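Local coordinates for protein 4'-phospho-dehydrooxetanocin synthase (Bacillus megaterium, PDB 5UL3) that catalyses the oxidative ring contraction of dAMP to an oxetane aldehyde in oxetanocin A biosynthesis, using cobalamin, an iron-sulfur cluster and S-adenosylmethionine, at residues Thr121-Cys126 against Ile181-Asn186. Numbering follows the deposited sequence.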
ATOM      1  N   THR A 121      10.977  14.345  14.729  1.00 24.02           N
ATOM      2  CA  THR A 121       9.687  13.704  14.988  1.00 24.43           C
ATOM      3  C   THR A 121       8.944  13.562  13.665  1.00 21.61           C
ATOM      4  O   THR A 121       8.797  14.540  12.925  1.00 25.07           O
ATOM      5  CB  THR A 121       8.843  14.501  15.991  1.00 26.42           C
ATOM      6  OG1 THR A 121       9.524  14.538  17.246  1.00 26.01           O
ATOM      7  CG2 THR A 121       7.497  13.803  16.232  1.00 26.30           C
ATOM      8  N   LEU A 122       8.531  12.332  13.355  1.00 21.26           N
ATOM      9  CA  LEU A 122       7.795  12.012  12.135  1.00 24.73           C
ATOM     10  C   LEU A 122       6.410  11.553  12.544  1.00 22.83           C
ATOM     11  O   LEU A 122       6.285  10.674  13.403  1.00 25.65           O
ATOM     12  CB  LEU A 122       8.483  10.904  11.344  1.00 25.78           C
ATOM     13  CG  LEU A 122       9.907  11.240  10.904  1.00 21.88           C
ATOM     14  CD1 LEU A 122      10.557  10.026  10.268  1.00 25.03           C
ATOM     15  CD2 LEU A 122       9.897  12.435   9.938  1.00 22.45           C
ATOM     16  N   VAL A 123       5.389  12.123  11.913  1.00 26.23           N
ATOM     17  CA  VAL A 123       3.990  11.897  12.271  1.00 27.29           C
ATOM     18  C   VAL A 123       3.265  11.318  11.060  1.00 25.10           C
ATOM     19  O   VAL A 123       3.214  11.960  10.000  1.00 24.97           O
ATOM     20  CB  VAL A 123       3.316  13.200  12.721  1.00 25.16           C
ATOM     21  CG1 VAL A 123       1.892  12.914  13.245  1.00 29.96           C
ATOM     22  CG2 VAL A 123       4.158  13.903  13.788  1.00 26.97           C
ATOM     23  N   ASN A 124       2.712  10.115  11.210  1.00 25.19           N
ATOM     24  CA  ASN A 124       1.842   9.542  10.184  1.00 23.95           C
ATOM     25  C   ASN A 124       0.403   9.971  10.459  1.00 25.48           C
ATOM     26  O   ASN A 124      -0.134   9.655  11.525  1.00 25.97           O
ATOM     27  CB  ASN A 124       1.918   8.015  10.169  1.00 25.56           C
ATOM     28  CG  ASN A 124       1.008   7.413   9.099  1.00 31.42           C
ATOM     29  OD1 ASN A 124       0.931   7.946   7.996  1.00 29.63           O
ATOM     30  ND2 ASN A 124       0.299   6.336   9.432  1.00 29.80           N
ATOM     31  N   LEU A 125      -0.217  10.677   9.513  1.00 26.21           N
ATOM     32  CA  LEU A 125      -1.609  11.072   9.700  1.00 30.80           C
ATOM     33  C   LEU A 125      -2.547   9.925   9.342  1.00 36.26           C
ATOM     34  O   LEU A 125      -2.190   8.994   8.618  1.00 29.22           O
ATOM     35  CB  LEU A 125      -1.956  12.309   8.863  1.00 26.76           C
ATOM     36  CG  LEU A 125      -0.997  13.490   8.967  1.00 30.52           C
ATOM     37  CD1 LEU A 125      -1.571  14.723   8.282  1.00 29.97           C
ATOM     38  CD2 LEU A 125      -0.615  13.777  10.413  1.00 33.22           C
ATOM     39  N   CYS A 126      -3.771  10.000   9.872  1.00 29.19           N
ATOM     40  CA  CYS A 126      -4.782   8.981   9.622  1.00 31.18           C
ATOM     41  C   CYS A 126      -6.143   9.567   9.962  1.00 32.07           C
ATOM     42  O   CYS A 126      -6.307  10.164  11.030  1.00 33.65           O
ATOM     43  CB  CYS A 126      -4.543   7.721  10.466  1.00 30.83           C
ATOM     44  SG  CYS A 126      -5.685   6.323  10.064  1.00 36.82           S
ATOM     45  N   ILE A 181      10.322  18.559  12.310  1.00 22.09           N
ATOM     46  CA  ILE A 181       9.034  17.892  12.409  1.00 23.35           C
ATOM     47  C   ILE A 181       8.601  17.544  10.995  1.00 22.39           C
ATOM     48  O   ILE A 181       8.636  18.403  10.109  1.00 26.49           O
ATOM     49  CB  ILE A 181       7.971  18.771  13.095  1.00 24.58           C
ATOM     50  CG1 ILE A 181       8.400  19.086  14.539  1.00 24.19           C
ATOM     51  CG2 ILE A 181       6.614  18.069  13.086  1.00 26.98           C
ATOM     52  CD1 ILE A 181       7.550  20.165  15.189  1.00 28.63           C
ATOM     53  N   GLY A 182       8.207  16.300  10.784  1.00 25.48           N
ATOM     54  CA  GLY A 182       7.724  15.872   9.480  1.00 28.56           C
ATOM     55  C   GLY A 182       6.361  15.229   9.576  1.00 22.67           C
ATOM     56  O   GLY A 182       6.120  14.391  10.446  1.00 26.37           O
ATOM     57  N   LEU A 183       5.475  15.608   8.652  1.00 26.66           N
ATOM     58  CA  LEU A 183       4.168  14.979   8.518  1.00 25.51           C
ATOM     59  C   LEU A 183       4.099  14.213   7.202  1.00 22.93           C
ATOM     60  O   LEU A 183       4.456  14.751   6.149  1.00 24.48           O
ATOM     61  CB  LEU A 183       3.032  16.008   8.549  1.00 27.14           C
ATOM     62  CG  LEU A 183       3.042  17.108   9.609  1.00 26.13           C
ATOM     63  CD1 LEU A 183       1.742  17.935   9.475  1.00 29.20           C
ATOM     64  CD2 LEU A 183       3.189  16.500  11.017  1.00 25.39           C
ATOM     65  N   SER A 184       3.616  12.976   7.266  1.00 26.62           N
ATOM     66  CA  SER A 184       3.284  12.209   6.066  1.00 25.01           C
ATOM     67  C   SER A 184       1.813  12.464   5.731  1.00 25.72           C
ATOM     68  O   SER A 184       0.927  12.142   6.535  1.00 27.69           O
ATOM     69  CB  SER A 184       3.553  10.722   6.306  1.00 28.97           C
ATOM     70  OG  SER A 184       3.477   9.977   5.097  1.00 25.27           O
ATOM     71  N   VAL A 185       1.555  13.046   4.561  1.00 24.58           N
ATOM     72  CA  VAL A 185       0.239  13.568   4.193  1.00 26.22           C
ATOM     73  C   VAL A 185      -0.253  12.767   2.991  1.00 26.98           C
ATOM     74  O   VAL A 185       0.299  12.885   1.891  1.00 29.65           O
ATOM     75  CB  VAL A 185       0.279  15.067   3.863  1.00 29.87           C
ATOM     76  CG1 VAL A 185      -1.121  15.563   3.494  1.00 31.20           C
ATOM     77  CG2 VAL A 185       0.843  15.864   5.036  1.00 33.52           C
ATOM     78  N   ASN A 186      -1.283  11.961   3.200  1.00 29.46           N
ATOM     79  CA  ASN A 186      -1.806  11.038   2.210  1.00 29.56           C
ATOM     80  C   ASN A 186      -3.173  11.509   1.725  1.00 34.87           C
ATOM     81  O   ASN A 186      -3.714  12.502   2.218  1.00 31.55           O
ATOM     82  CB  ASN A 186      -1.888   9.634   2.803  1.00 26.52           C
ATOM     83  CG  ASN A 186      -1.471   8.585   1.819  1.00 37.17           C
ATOM     84  OD1 ASN A 186      -1.728   8.717   0.622  1.00 32.93           O
ATOM     85  ND2 ASN A 186      -0.786   7.559   2.297  1.00 41.98           N
TER
HETATM   86  O   HOH W   1       1.476   6.914   4.782  1.00 44.30           O
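Thr-121 and Gly-182 meet through their peptide groups, joined edge to edge across two parallel strands. Gly-182 N donates to Thr-121 O at 2.8 Å, Val-123 N donates to Gly-182 O, and Ser-184 N donates to Val-123 O with an N-H...O angle of 173°. Gly-182 thus uses both its N-H and its C=O on the same neighbouring strand, to Thr-121 and to Val-123. Leu-122, Asn-124 and Ser-184 lie on one face of the sheet. Leu-122 CD2 lies 4.1 Å from the CA of Gly-182. The amide oxygen OD1 of Asn-124 comes within 4.2 Å of CB of Ser-184, and its ND2 hydrogen-bonds to Asp-159 OD1. A water links OD1 weakly to the Asn-186 amide at ND2. The opposite face carries Thr-121, Ile-181, Val-123 and Leu-183, the last two side by side, with Val-123 CB 3.7 Å from Leu-183 CD2. Helices 166-176 and 190-205 pack on this side. Past the strand ends, Leu-125 CG rests 3.4 Å from Ser-184 O. The strands are neighbours in the parallel part of the Rossmann-fold sheet that houses cobalamin. Ser-184 OG hydrogen-bonds to cobalamin N3B and Asn-217 ND2. The Ser-184 N to Val-123 O bond fixes the backbone carrying this hydroxyl and probably helps position it for cobalamin.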